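Local coordinates for protein 4-alpha-glucanotransferase (Corynebacterium glutamicum, PDB 5B68) that is an amylomaltase, also called a disproportionating enzyme, which joins an N-terminal beta-sandwich domain to a TIM-barrel domain of the 4-alpha-glucanotransferase family, at residues 385-390 and 445-450; 220-225 and 238-243; 544-549 and 635-640; 551-556 and 641-646; 70-75 and 153-158. All coordinates share one frame; numbering follows the deposited sequence.

Contact 1. Residues 385-390 and 445-450; sequences ADLAVG and NLLRTV. With SO4 (sulfate ion), chain F.
Ala385 starts the contact: its CB meets Val450 CG1 at 3.7 Å. That branch of Val450 stands anti to its backbone N (chi1 176°). Next along the strand, Asp386 points its CB away from the helix, and its carboxylate bonds to Tyr235 OH. Leu387 turns back toward the helix and makes three of the four side-chain contacts. Its CD1 goes chiefly to Leu446, touching Leu446 CD1 at 3.5 Å, and also reaches Val450 CG2 at 4.3 Å. Its CD2 meets Leu447 CD2 at 4.0 Å and also approaches Leu446 CD1. Leu387 crosses both leucines at about a right angle. Beyond it the strand ends and the chain leaves the helix. Away from this interface, Arg448 makes a salt bridge to Glu497 and a weak hydrogen bond from NH1 to sulfate O3, 3.5 Å long. The short strand 385-387 and helix 445-450 run nearly antiparallel, 159° between directions, with axes 10.0 Å apart. This is the strand-to-helix half of a beta-alpha-beta crossover in the TIM barrel. The returning strand 456-459 pairs with 382-387, and its Ile457 packs on Leu387, Leu447 and Val450, while Ile493, Leu494 and Glu497 of helix 487-500 also pack on Leu447.

Contact 2. Residues 220-225 and 238-243; sequences PMHAAE and TTRRFI
The imidazole of His222 lies with one face over the backbone of Arg240, inside the long loop that follows barrel strand 215-218. Arg240 CA stands 4.0 Å from the ring centroid, 25° off the normal and displaced toward the rim, a CH-pi contact. His222 CG sits beside the backbone N (chi1 -46°), and chi2 of -62° turns the ring. Water 1 lies in the ring plane, 2.9 Å from ND1, and is also within hydrogen-bonding distance of Arg240 O. At the other end of the ring, NE2 bonds to Ala388 N. The Arg240 side chain runs on to the same residue, NH2 to Ala388 O, with NE on a bound glycerol.

Ala223 is held through both its N and its O. Its N donates to Phe242 O at 2.8 Å from above the carbonyl plane, and its O accepts from Thr238 N at 2.9 Å within the plane. The bond to Phe242 lies next to a single beta bridge between His222 and Ile243. Ala223 CB rests against Ile243 O and meets Thr239 CG2 at 3.7 Å. Thr239 opens an ST turn, its OG1 accepting from Arg241 N at 3.1 Å while also bonding to Asp397. Phe242 has Arg241 CG over its ring centre and stacks on Phe327. Thr239 O, buried here with no hydrogen-bonding partner in the model, lies 3.1 Å from His222 CB.

Contact 3. Residues 544-549 and 635-640; sequences RRQEEY and HTFVAK. With SO4 (sulfate ion), chain I.
The last turn of helix 627-639 receives a side chain from the 3-10 turn 546-548: Gln546 donates through NE2 to Phe637 O at 2.9 Å. The bond falls on a carbonyl lone pair, and the acceptor lies near the amide plane. An extended chain, with CG anti to the backbone N (chi1 -175°), carries the amide out beside Lys640, whose CB is 3.5 Å from Gln546 NE2. Nearer the backbone, Gln546 CB sits 3.6 Å from Phe637 CE1. In the TIM barrel, the loop containing 544-549 leads into strand 553-556 and the helix leads into strand 645-649, so the contact joins the two connections just ahead of neighbouring strands. The Phe637 ring has Arg544 O at its edge. Phe637 CE2 also lies 3.9 Å from Tyr549 CE1, with the ring planes at 85°. Arg544 CD lies 3.5 Å above one face of Tyr549, while its guanidinium bonds to Glu548 O and Glu535. Both NH1 and NH2 of Arg544 also hold sulfate O3, each at 2.8 Å.

Contact 4. Residues 551-556 and 641-646; sequences PLALTT and TPSALT
Ala553 and Leu645 begin the backbone pairing of two parallel strands: Leu645 N donates to Ala553 O at 3.2 Å, and Leu645 O then takes Thr555 N at 2.8 Å. Ahead of the strands, Ala644 N already bonds to Pro551 O at 2.8 Å. Two CA-H...O contacts add to these, Leu554 CA to Leu645 O and Thr646 CA to Thr555 O, the latter at 3.1 Å. Among side-chain polar groups, Thr555 OG1 and Ser643 OG are modelled only 2.5 Å apart, a very short bond whose exact length is doubtful; Ser643 OG also bonds to Arg550 O. The apolar contacts are two. Leu554, with CG anti to its backbone N (chi1 177°), crosses Leu645 obliquely and lays CD1 on Leu645 CB at 3.7 Å, while Pro551 CG brushes Pro642 CB. Both leucines share one face of the sheet, and Thr555 and Thr646 the other, where Val638 of helix 627-639 packs on them. Strand 553-556 lies between 645-649 and 528-531 in the barrel, and helix 167-174 packs on Pro551, Leu552 and Ala644.

Contact 5. Residues 70-75 and 153-158; sequences TRPLPP and RSAECG. With SO4 (sulfate ion), chain M.
Residues 72-75 run alongside 155-157 in nearly the same direction, 25° apart, just before strand 76-80 pairs in parallel with strand 153-162 of the beta sandwich. The backbones stay apart, with CA atoms of Pro75 and Cys157 6.2 Å from each other. Two waters bridge the gap: water 2 lies within hydrogen-bonding distance of Pro74 O and Glu156 O, and water 3 links Pro75 O (2.7 Å) to Gly158 N (2.9 Å). Pro72 CB meets Ala155 CB at 3.8 Å. Leu73 reaches onto the strand, CD1 coming 3.6 Å from Glu156 CA while its CB lies 4.0 Å from Cys157 SG. Cys157 holds SG between its backbone N and carbonyl carbon (chi1 76°), and its CB is 3.2 Å from Pro74 O. Phe87, Val89 and Leu148 also pack on Leu73. Beyond the contact, Arg153 holds a sulfate through NH1 and NH2. Direct contact is thus by van der Waals packing, apolar side chains against each other and against backbone, while water carries the hydrogen bonding between these two backbones.

How the contacts relate
Contacts 1 and 2 form one unit near the middle of the chain, their centres 9 Å apart. Ala388 of contact 1 joins both His222 and Arg240 of contact 2, and Thr449 CG2 packs on Arg241 O at 3.1 Å. Bound glycerol lies by both, about 4 Å from the Leu446 side chain and about 3 Å from that of Arg240, which may mark a pocket. Contacts 3 and 4 also touch, Tyr549 CD2 lying 3.6 Å from Thr555 CG2. Contacts 1 and 4 share the parallel barrel sheet, centres 22 Å apart. Contact 5, in the N-terminal sandwich, stands away: its centre is about 29 Å from contact 1's and 52 Å from contact 3's.

Contact 1. Residues 385-390 and 445-450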
# COMPACT_ATOMS: atom_id res chain seq x y z
N ALA A 385 2.58 8.55 2.34
CA ALA A 385 3.09 7.29 1.87
C ALA A 385 2.02 6.48 1.13
O ALA A 385 0.80 6.73 1.23
CB ALA A 385 3.65 6.55 3.11
N ASP A 386 2.47 5.54 0.31
CA ASP A 386 1.60 4.63 -0.45
C ASP A 386 1.94 3.19 -0.03
O ASP A 386 3.10 2.85 -0.01
CB ASP A 386 1.83 4.82 -1.95
CG ASP A 386 0.83 4.10 -2.85
OD1 ASP A 386 0.07 3.19 -2.47
OD2 ASP A 386 0.85 4.38 -4.04
N LEU A 387 0.92 2.39 0.25
CA LEU A 387 1.07 0.97 0.72
C LEU A 387 0.70 0.08 -0.41
O LEU A 387 -0.46 0.05 -0.84
CB LEU A 387 0.17 0.73 1.91
CG LEU A 387 0.12 -0.68 2.54
CD1 LEU A 387 1.51 -1.14 2.98
CD2 LEU A 387 -0.89 -0.65 3.67
N ALA A 388 1.67 -0.67 -0.94
CA ALA A 388 1.41 -1.66 -1.91
C ALA A 388 0.44 -2.74 -1.33
O ALA A 388 0.35 -2.90 -0.10
CB ALA A 388 2.76 -2.26 -2.29
N VAL A 389 -0.23 -3.48 -2.19
CA VAL A 389 -1.18 -4.53 -1.78
C VAL A 389 -0.49 -5.76 -1.17
O VAL A 389 -1.07 -6.49 -0.38
CB VAL A 389 -2.04 -5.11 -2.96
CG1 VAL A 389 -3.27 -5.77 -2.34
CG2 VAL A 389 -2.47 -4.07 -3.90
N GLY A 390 0.72 -6.02 -1.63
CA GLY A 390 1.34 -7.28 -1.27
C GLY A 390 2.78 -7.36 -1.66
O GLY A 390 3.40 -6.39 -2.03
N ASN A 445 2.52 -3.88 12.50
CA ASN A 445 3.90 -3.46 12.44
C ASN A 445 4.24 -2.82 11.08
O ASN A 445 4.98 -1.80 11.06
CB ASN A 445 4.81 -4.65 12.73
CG ASN A 445 4.79 -5.05 14.21
OD1 ASN A 445 4.22 -4.38 15.04
ND2 ASN A 445 5.46 -6.12 14.52
N LEU A 446 3.71 -3.37 9.98
CA LEU A 446 3.97 -2.74 8.68
C LEU A 446 3.31 -1.34 8.63
O LEU A 446 3.96 -0.35 8.22
CB LEU A 446 3.61 -3.63 7.54
CG LEU A 446 2.16 -3.75 7.12
CD1 LEU A 446 1.69 -2.65 6.17
CD2 LEU A 446 1.96 -5.09 6.52
N LEU A 447 2.08 -1.23 9.16
CA LEU A 447 1.43 0.05 9.18
C LEU A 447 2.16 1.08 10.02
O LEU A 447 2.28 2.29 9.65
CB LEU A 447 -0.04 -0.07 9.65
CG LEU A 447 -1.02 -0.76 8.74
CD1 LEU A 447 -2.34 -1.11 9.44
CD2 LEU A 447 -1.27 0.15 7.53
N ARG A 448 2.57 0.67 11.23
CA ARG A 448 3.22 1.61 12.06
C ARG A 448 4.54 2.16 11.41
O ARG A 448 4.85 3.33 11.55
CB ARG A 448 3.55 0.95 13.40
CG ARG A 448 4.17 1.88 14.36
CD ARG A 448 4.00 1.41 15.76
NE ARG A 448 2.60 1.28 16.15
CZ ARG A 448 2.22 0.96 17.37
NH1 ARG A 448 3.15 0.74 18.31
NH2 ARG A 448 0.93 0.83 17.69
N THR A 449 5.28 1.32 10.72
CA THR A 449 6.49 1.77 10.01
C THR A 449 6.14 2.71 8.82
O THR A 449 6.73 3.80 8.69
CB THR A 449 7.33 0.61 9.59
OG1 THR A 449 7.75 -0.10 10.78
CG2 THR A 449 8.54 1.09 8.82
N VAL A 450 5.14 2.36 8.06
CA VAL A 450 4.68 3.16 6.92
C VAL A 450 4.26 4.54 7.37
O VAL A 450 4.60 5.53 6.74
CB VAL A 450 3.59 2.46 6.04
CG1 VAL A 450 3.11 3.38 4.94
CG2 VAL A 450 4.10 1.20 5.43
S SO4 F . 6.58 3.05 19.03
O1 SO4 F . 7.38 2.50 20.16
O2 SO4 F . 5.28 3.54 19.51
O3 SO4 F . 6.41 1.94 18.04
O4 SO4 F . 7.26 4.24 18.55

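Contact 2. Residues 220-225 and 238-243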
# COMPACT_ATOMS: atom_id res chain seq x y z
N PRO A 220 5.17 3.82 -3.26
CA PRO A 220 5.62 2.98 -2.17
C PRO A 220 7.14 2.98 -2.12
O PRO A 220 7.83 3.01 -3.17
CB PRO A 220 5.08 1.57 -2.57
CG PRO A 220 3.93 1.81 -3.51
CD PRO A 220 4.31 3.08 -4.20
N MET A 221 7.65 2.91 -0.91
CA MET A 221 9.11 2.93 -0.67
C MET A 221 9.64 1.66 0.05
O MET A 221 10.71 1.66 0.70
CB MET A 221 9.39 4.13 0.19
CG MET A 221 8.86 5.47 -0.37
SD MET A 221 9.89 5.99 -1.75
CE MET A 221 11.25 6.69 -0.81
N HIS A 222 8.85 0.61 -0.06
CA HIS A 222 9.14 -0.65 0.60
C HIS A 222 10.41 -1.29 0.01
O HIS A 222 10.72 -1.21 -1.18
CB HIS A 222 8.03 -1.66 0.39
CG HIS A 222 6.63 -1.17 0.60
ND1 HIS A 222 6.20 -0.71 1.81
CD2 HIS A 222 5.55 -1.17 -0.23
CE1 HIS A 222 4.91 -0.41 1.72
NE2 HIS A 222 4.52 -0.63 0.48
N ALA A 223 11.13 -1.99 0.87
CA ALA A 223 12.37 -2.62 0.45
C ALA A 223 12.12 -3.70 -0.59
O ALA A 223 11.15 -4.41 -0.54
CB ALA A 223 13.10 -3.20 1.64
N ALA A 224 13.06 -3.83 -1.51
CA ALA A 224 13.04 -4.89 -2.48
C ALA A 224 14.25 -5.76 -2.20
O ALA A 224 14.68 -5.86 -1.09
CB ALA A 224 13.05 -4.34 -3.90
N GLU A 225 14.77 -6.42 -3.21
CA GLU A 225 15.99 -7.19 -3.06
C GLU A 225 17.12 -6.39 -2.42
O GLU A 225 17.27 -5.23 -2.71
CB GLU A 225 16.42 -7.73 -4.42
CG GLU A 225 15.43 -8.71 -5.01
CD GLU A 225 14.35 -8.07 -5.87
OE1 GLU A 225 14.30 -6.84 -5.94
OE2 GLU A 225 13.55 -8.80 -6.46
N THR A 238 9.72 -6.73 -1.46
CA THR A 238 10.06 -7.99 -0.72
C THR A 238 9.41 -7.99 0.66
O THR A 238 9.21 -9.06 1.27
CB THR A 238 11.61 -8.20 -0.65
OG1 THR A 238 11.92 -9.62 -0.60
CG2 THR A 238 12.22 -7.51 0.48
N THR A 239 8.98 -6.83 1.13
CA THR A 239 8.36 -6.68 2.45
C THR A 239 7.47 -5.45 2.26
O THR A 239 7.73 -4.63 1.35
CB THR A 239 9.41 -6.45 3.56
OG1 THR A 239 8.81 -6.20 4.84
CG2 THR A 239 10.43 -5.27 3.26
N ARG A 240 6.45 -5.30 3.08
CA ARG A 240 5.73 -4.04 3.16
C ARG A 240 6.07 -3.25 4.44
O ARG A 240 5.50 -2.18 4.75
CB ARG A 240 4.23 -4.28 3.05
CG ARG A 240 3.89 -4.78 1.68
CD ARG A 240 2.43 -4.78 1.44
NE ARG A 240 1.67 -5.64 2.36
CZ ARG A 240 0.39 -5.44 2.66
NH1 ARG A 240 -0.24 -6.31 3.47
NH2 ARG A 240 -0.28 -4.38 2.14
N ARG A 241 7.01 -3.74 5.22
CA ARG A 241 7.36 -3.07 6.45
C ARG A 241 8.62 -2.23 6.29
O ARG A 241 8.62 -1.07 6.57
CB ARG A 241 7.60 -4.08 7.53
CG ARG A 241 7.94 -3.48 8.88
CD ARG A 241 7.96 -4.43 10.05
NE ARG A 241 8.58 -3.79 11.18
CZ ARG A 241 8.87 -4.40 12.33
NH1 ARG A 241 9.56 -3.74 13.23
NH2 ARG A 241 8.49 -5.69 12.57
N PHE A 242 9.69 -2.88 5.89
CA PHE A 242 10.97 -2.22 5.79
C PHE A 242 11.17 -1.44 4.51
O PHE A 242 10.42 -1.58 3.59
CB PHE A 242 12.08 -3.21 6.08
CG PHE A 242 11.92 -3.84 7.42
CD1 PHE A 242 12.26 -3.14 8.54
CD2 PHE A 242 11.34 -5.07 7.54
CE1 PHE A 242 12.08 -3.69 9.78
CE2 PHE A 242 11.16 -5.63 8.77
CZ PHE A 242 11.53 -4.94 9.89
N ILE A 243 12.19 -0.59 4.51
CA ILE A 243 12.34 0.48 3.50
C ILE A 243 13.49 0.19 2.55
O ILE A 243 14.52 -0.36 2.98
CB ILE A 243 12.62 1.80 4.21
CG1 ILE A 243 11.57 2.13 5.29
CG2 ILE A 243 12.80 2.96 3.23
CD1 ILE A 243 10.17 2.27 4.78
O HOH W 1 7.43 -0.01 4.30

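Contact 3. Residues 544-549 and 635-640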
# COMPACT_ATOMS: atom_id res chain seq x y z
N ARG A 544 -18.81 13.48 -14.63
CA ARG A 544 -19.25 13.98 -13.36
C ARG A 544 -19.18 15.53 -13.24
O ARG A 544 -18.14 16.12 -13.55
CB ARG A 544 -18.40 13.37 -12.23
CG ARG A 544 -18.97 13.63 -10.83
CD ARG A 544 -18.07 12.97 -9.77
NE ARG A 544 -18.20 11.50 -9.86
CZ ARG A 544 -19.11 10.78 -9.21
NH1 ARG A 544 -19.12 9.44 -9.41
NH2 ARG A 544 -19.98 11.31 -8.38
N ARG A 545 -20.23 16.14 -12.74
CA ARG A 545 -20.21 17.61 -12.58
C ARG A 545 -19.36 18.00 -11.35
O ARG A 545 -19.22 17.22 -10.36
CB ARG A 545 -21.62 18.19 -12.39
CG ARG A 545 -22.60 17.91 -13.57
CD ARG A 545 -23.98 18.43 -13.18
NE ARG A 545 -24.05 19.89 -13.24
CZ ARG A 545 -24.21 20.57 -14.39
NH1 ARG A 545 -24.26 21.90 -14.37
NH2 ARG A 545 -24.29 19.91 -15.58
N GLN A 546 -18.90 19.23 -11.35
CA GLN A 546 -18.06 19.68 -10.24
C GLN A 546 -18.68 19.40 -8.90
O GLN A 546 -18.00 18.90 -7.96
CB GLN A 546 -17.75 21.16 -10.36
CG GLN A 546 -16.80 21.69 -9.31
CD GLN A 546 -16.42 23.10 -9.66
OE1 GLN A 546 -17.24 24.01 -9.54
NE2 GLN A 546 -15.19 23.27 -10.10
N GLU A 547 -19.95 19.79 -8.77
CA GLU A 547 -20.65 19.67 -7.51
C GLU A 547 -20.97 18.22 -7.11
O GLU A 547 -21.30 17.97 -5.98
CB GLU A 547 -21.92 20.49 -7.50
CG GLU A 547 -23.01 20.06 -8.51
CD GLU A 547 -22.87 20.69 -9.88
OE1 GLU A 547 -23.90 20.68 -10.60
OE2 GLU A 547 -21.74 21.10 -10.27
N GLU A 548 -20.78 17.29 -8.00
CA GLU A 548 -21.07 15.87 -7.69
C GLU A 548 -19.84 15.09 -7.22
O GLU A 548 -19.96 13.89 -7.03
CB GLU A 548 -21.61 15.16 -8.94
CG GLU A 548 -23.00 15.65 -9.36
CD GLU A 548 -23.46 15.20 -10.73
OE1 GLU A 548 -22.68 14.76 -11.59
OE2 GLU A 548 -24.67 15.36 -10.97
N TYR A 549 -18.68 15.74 -7.12
CA TYR A 549 -17.48 15.10 -6.63
C TYR A 549 -17.70 14.90 -5.12
O TYR A 549 -18.20 15.80 -4.39
CB TYR A 549 -16.17 15.86 -7.02
CG TYR A 549 -15.62 15.55 -8.38
CD1 TYR A 549 -16.25 16.02 -9.53
CD2 TYR A 549 -14.55 14.71 -8.54
CE1 TYR A 549 -15.78 15.69 -10.75
CE2 TYR A 549 -14.05 14.41 -9.77
CZ TYR A 549 -14.68 14.89 -10.88
OH TYR A 549 -14.22 14.53 -12.12
N HIS A 635 -7.22 21.79 -13.81
CA HIS A 635 -6.78 21.90 -12.44
C HIS A 635 -7.67 22.80 -11.61
O HIS A 635 -7.97 22.51 -10.46
CB HIS A 635 -5.31 22.31 -12.39
CG HIS A 635 -4.39 21.20 -12.78
ND1 HIS A 635 -3.85 20.33 -11.85
CD2 HIS A 635 -4.02 20.74 -13.99
CE1 HIS A 635 -3.13 19.42 -12.47
NE2 HIS A 635 -3.19 19.66 -13.77
N THR A 636 -8.13 23.89 -12.22
CA THR A 636 -9.12 24.74 -11.58
C THR A 636 -10.43 23.98 -11.26
O THR A 636 -11.06 24.18 -10.14
CB THR A 636 -9.41 26.00 -12.48
OG1 THR A 636 -8.21 26.78 -12.58
CG2 THR A 636 -10.44 26.81 -11.84
N PHE A 637 -10.88 23.23 -12.23
CA PHE A 637 -12.11 22.42 -12.11
C PHE A 637 -12.01 21.48 -10.88
O PHE A 637 -12.84 21.50 -10.03
CB PHE A 637 -12.30 21.62 -13.37
CG PHE A 637 -13.49 20.69 -13.34
CD1 PHE A 637 -14.77 21.19 -13.39
CD2 PHE A 637 -13.32 19.31 -13.21
CE1 PHE A 637 -15.89 20.36 -13.33
CE2 PHE A 637 -14.45 18.48 -13.14
CZ PHE A 637 -15.73 19.00 -13.23
N VAL A 638 -10.87 20.80 -10.77
CA VAL A 638 -10.60 19.89 -9.62
C VAL A 638 -10.47 20.67 -8.32
O VAL A 638 -11.08 20.29 -7.32
CB VAL A 638 -9.36 19.06 -9.93
CG1 VAL A 638 -8.72 18.49 -8.67
CG2 VAL A 638 -9.74 17.97 -10.91
N ALA A 639 -9.76 21.80 -8.36
CA ALA A 639 -9.49 22.59 -7.14
C ALA A 639 -10.79 23.08 -6.48
O ALA A 639 -10.87 23.22 -5.25
CB ALA A 639 -8.55 23.79 -7.44
N LYS A 640 -11.81 23.38 -7.31
CA LYS A 640 -13.08 23.94 -6.80
C LYS A 640 -14.16 22.91 -6.61
O LYS A 640 -15.31 23.27 -6.30
CB LYS A 640 -13.56 25.14 -7.65
CG LYS A 640 -12.61 26.36 -7.72
CD LYS A 640 -12.02 26.78 -6.37
CE LYS A 640 -11.36 28.15 -6.43
NZ LYS A 640 -10.05 28.11 -5.74
S SO4 I . -21.53 8.38 -6.66
O1 SO4 I . -21.09 9.34 -5.60
O2 SO4 I . -22.96 7.97 -6.44
O3 SO4 I . -21.45 8.97 -8.02
O4 SO4 I . -20.58 7.26 -6.62

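Contact 4. Residues 551-556 and 641-646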
# COMPACT_ATOMS: atom_id res chain seq x y z
N PRO A 551 -17.14 14.60 -1.29
CA PRO A 551 -16.30 15.33 -0.39
C PRO A 551 -15.23 14.48 0.33
O PRO A 551 -14.11 14.95 0.49
CB PRO A 551 -17.27 15.88 0.64
CG PRO A 551 -18.55 15.94 -0.12
CD PRO A 551 -18.55 14.71 -0.93
N LEU A 552 -15.59 13.30 0.77
CA LEU A 552 -14.62 12.51 1.56
C LEU A 552 -13.78 11.71 0.59
O LEU A 552 -13.96 10.51 0.44
CB LEU A 552 -15.30 11.64 2.62
CG LEU A 552 -14.36 11.01 3.64
CD1 LEU A 552 -13.70 12.04 4.52
CD2 LEU A 552 -15.17 9.94 4.43
N ALA A 553 -12.88 12.40 -0.06
CA ALA A 553 -12.09 11.87 -1.17
C ALA A 553 -10.83 12.68 -1.43
O ALA A 553 -10.77 13.86 -1.16
CB ALA A 553 -12.91 11.81 -2.45
N LEU A 554 -9.86 11.99 -2.01
CA LEU A 554 -8.77 12.57 -2.74
C LEU A 554 -9.15 12.62 -4.24
O LEU A 554 -9.38 11.58 -4.88
CB LEU A 554 -7.51 11.73 -2.62
CG LEU A 554 -6.30 12.25 -3.45
CD1 LEU A 554 -5.80 13.45 -2.73
CD2 LEU A 554 -5.29 11.15 -3.49
N THR A 555 -9.19 13.83 -4.79
CA THR A 555 -9.50 14.00 -6.22
C THR A 555 -8.27 14.45 -7.03
O THR A 555 -7.54 15.40 -6.64
CB THR A 555 -10.67 14.99 -6.38
OG1 THR A 555 -11.81 14.42 -5.76
CG2 THR A 555 -11.00 15.18 -7.86
N THR A 556 -7.97 13.75 -8.11
CA THR A 556 -6.86 14.09 -8.97
C THR A 556 -7.36 14.16 -10.41
O THR A 556 -8.48 13.63 -10.70
CB THR A 556 -5.74 12.99 -9.00
OG1 THR A 556 -6.33 11.69 -9.23
CG2 THR A 556 -5.06 13.03 -7.77
N THR A 641 -13.79 21.61 -6.65
CA THR A 641 -14.70 20.57 -6.18
C THR A 641 -14.82 20.62 -4.66
O THR A 641 -13.98 21.19 -4.00
CB THR A 641 -14.24 19.15 -6.55
OG1 THR A 641 -12.97 18.85 -5.91
CG2 THR A 641 -14.15 18.96 -8.01
N PRO A 642 -15.86 19.99 -4.09
CA PRO A 642 -15.88 19.95 -2.63
C PRO A 642 -14.98 18.88 -1.99
O PRO A 642 -15.04 18.71 -0.79
CB PRO A 642 -17.33 19.53 -2.29
CG PRO A 642 -17.89 19.02 -3.55
CD PRO A 642 -17.11 19.52 -4.70
N SER A 643 -14.15 18.21 -2.78
CA SER A 643 -13.23 17.21 -2.25
C SER A 643 -12.33 17.71 -1.15
O SER A 643 -11.69 18.76 -1.30
CB SER A 643 -12.37 16.67 -3.37
OG SER A 643 -13.15 15.89 -4.29
N ALA A 644 -12.26 16.95 -0.04
CA ALA A 644 -11.40 17.28 1.08
C ALA A 644 -9.94 17.48 0.64
O ALA A 644 -9.28 18.40 1.11
CB ALA A 644 -11.45 16.19 2.10
N LEU A 645 -9.47 16.65 -0.25
CA LEU A 645 -8.13 16.77 -0.74
C LEU A 645 -8.08 16.63 -2.25
O LEU A 645 -8.76 15.79 -2.84
CB LEU A 645 -7.21 15.73 -0.12
CG LEU A 645 -7.03 15.80 1.38
CD1 LEU A 645 -6.25 14.53 1.82
CD2 LEU A 645 -6.30 17.03 1.86
N THR A 646 -7.22 17.44 -2.87
CA THR A 646 -6.94 17.34 -4.33
C THR A 646 -5.46 17.15 -4.54
O THR A 646 -4.69 17.55 -3.71
CB THR A 646 -7.40 18.61 -5.07
OG1 THR A 646 -6.80 19.73 -4.43
CG2 THR A 646 -8.84 18.71 -5.01

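Contact 5. Residues 70-75 and 153-158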
# COMPACT_ATOMS: atom_id res chain seq x y z
N THR A 70 -13.09 -25.68 21.19
CA THR A 70 -11.99 -25.87 22.13
C THR A 70 -11.00 -24.71 22.10
O THR A 70 -9.96 -24.76 22.73
CB THR A 70 -11.28 -27.20 21.89
OG1 THR A 70 -10.85 -27.27 20.52
CG2 THR A 70 -12.30 -28.28 22.11
N ARG A 71 -11.33 -23.60 21.45
CA ARG A 71 -10.53 -22.37 21.53
C ARG A 71 -10.74 -21.71 22.88
O ARG A 71 -11.85 -21.26 23.17
CB ARG A 71 -10.99 -21.35 20.47
CG ARG A 71 -10.50 -21.59 19.04
CD ARG A 71 -10.78 -20.35 18.18
NE ARG A 71 -10.40 -20.56 16.78
CZ ARG A 71 -9.15 -20.49 16.32
NH1 ARG A 71 -8.94 -20.72 15.00
NH2 ARG A 71 -8.16 -20.23 17.13
N PRO A 72 -9.71 -21.65 23.69
CA PRO A 72 -9.96 -21.12 25.01
C PRO A 72 -10.36 -19.65 24.97
O PRO A 72 -11.34 -19.26 25.66
CB PRO A 72 -8.64 -21.36 25.74
CG PRO A 72 -8.02 -22.53 25.04
CD PRO A 72 -8.37 -22.29 23.59
N LEU A 73 -9.64 -18.85 24.17
CA LEU A 73 -10.02 -17.51 23.82
C LEU A 73 -10.18 -17.43 22.30
O LEU A 73 -9.66 -18.30 21.59
CB LEU A 73 -8.97 -16.50 24.23
CG LEU A 73 -8.94 -16.20 25.76
CD1 LEU A 73 -7.69 -15.53 26.16
CD2 LEU A 73 -10.16 -15.38 26.16
N PRO A 74 -10.78 -16.35 21.83
CA PRO A 74 -10.82 -16.18 20.38
C PRO A 74 -9.40 -15.98 19.85
O PRO A 74 -8.44 -15.69 20.61
CB PRO A 74 -11.70 -14.95 20.17
CG PRO A 74 -12.48 -14.86 21.43
CD PRO A 74 -11.60 -15.35 22.52
N PRO A 75 -9.23 -16.14 18.53
CA PRO A 75 -7.88 -15.86 17.95
C PRO A 75 -7.38 -14.49 18.36
O PRO A 75 -6.23 -14.37 18.75
CB PRO A 75 -8.16 -15.87 16.42
CG PRO A 75 -9.39 -16.68 16.27
CD PRO A 75 -10.25 -16.51 17.49
N ARG A 153 -4.12 -24.46 33.09
CA ARG A 153 -4.19 -24.07 31.70
C ARG A 153 -4.28 -22.55 31.63
O ARG A 153 -4.90 -21.86 32.50
CB ARG A 153 -5.39 -24.71 31.03
CG ARG A 153 -5.32 -26.21 30.96
CD ARG A 153 -6.62 -26.84 30.44
NE ARG A 153 -7.75 -26.69 31.39
CZ ARG A 153 -7.88 -27.35 32.54
NH1 ARG A 153 -6.96 -28.25 32.90
NH2 ARG A 153 -8.92 -27.08 33.37
N SER A 154 -3.59 -21.98 30.65
CA SER A 154 -3.64 -20.55 30.44
C SER A 154 -3.73 -20.25 28.92
O SER A 154 -3.36 -21.08 28.09
CB SER A 154 -2.47 -19.82 31.11
OG SER A 154 -1.26 -20.18 30.49
N ALA A 155 -4.25 -19.07 28.61
CA ALA A 155 -4.40 -18.62 27.20
C ALA A 155 -4.38 -17.09 27.18
O ALA A 155 -4.63 -16.42 28.21
CB ALA A 155 -5.68 -19.12 26.56
N GLU A 156 -4.06 -16.53 26.01
CA GLU A 156 -4.11 -15.08 25.88
C GLU A 156 -4.51 -14.79 24.43
O GLU A 156 -4.31 -15.62 23.56
CB GLU A 156 -2.77 -14.40 26.18
CG GLU A 156 -1.63 -14.86 25.30
CD GLU A 156 -0.42 -13.98 25.55
OE1 GLU A 156 -0.14 -13.07 24.71
OE2 GLU A 156 0.14 -14.10 26.64
N CYS A 157 -5.10 -13.64 24.20
CA CYS A 157 -5.32 -13.16 22.86
C CYS A 157 -5.23 -11.64 22.81
O CYS A 157 -5.31 -10.99 23.82
CB CYS A 157 -6.62 -13.68 22.28
SG CYS A 157 -8.09 -12.86 22.91
N GLY A 158 -4.97 -11.07 21.63
CA GLY A 158 -4.99 -9.62 21.52
C GLY A 158 -6.42 -9.16 21.70
O GLY A 158 -7.35 -9.85 21.30
S SO4 M . -7.94 -29.67 36.00
O1 SO4 M . -6.91 -28.85 36.70
O2 SO4 M . -8.45 -30.73 36.90
O3 SO4 M . -9.10 -28.81 35.58
O4 SO4 M . -7.32 -30.41 34.87
O HOH W 2 -6.29 -17.20 21.69
O HOH W 3 -4.18 -12.70 19.42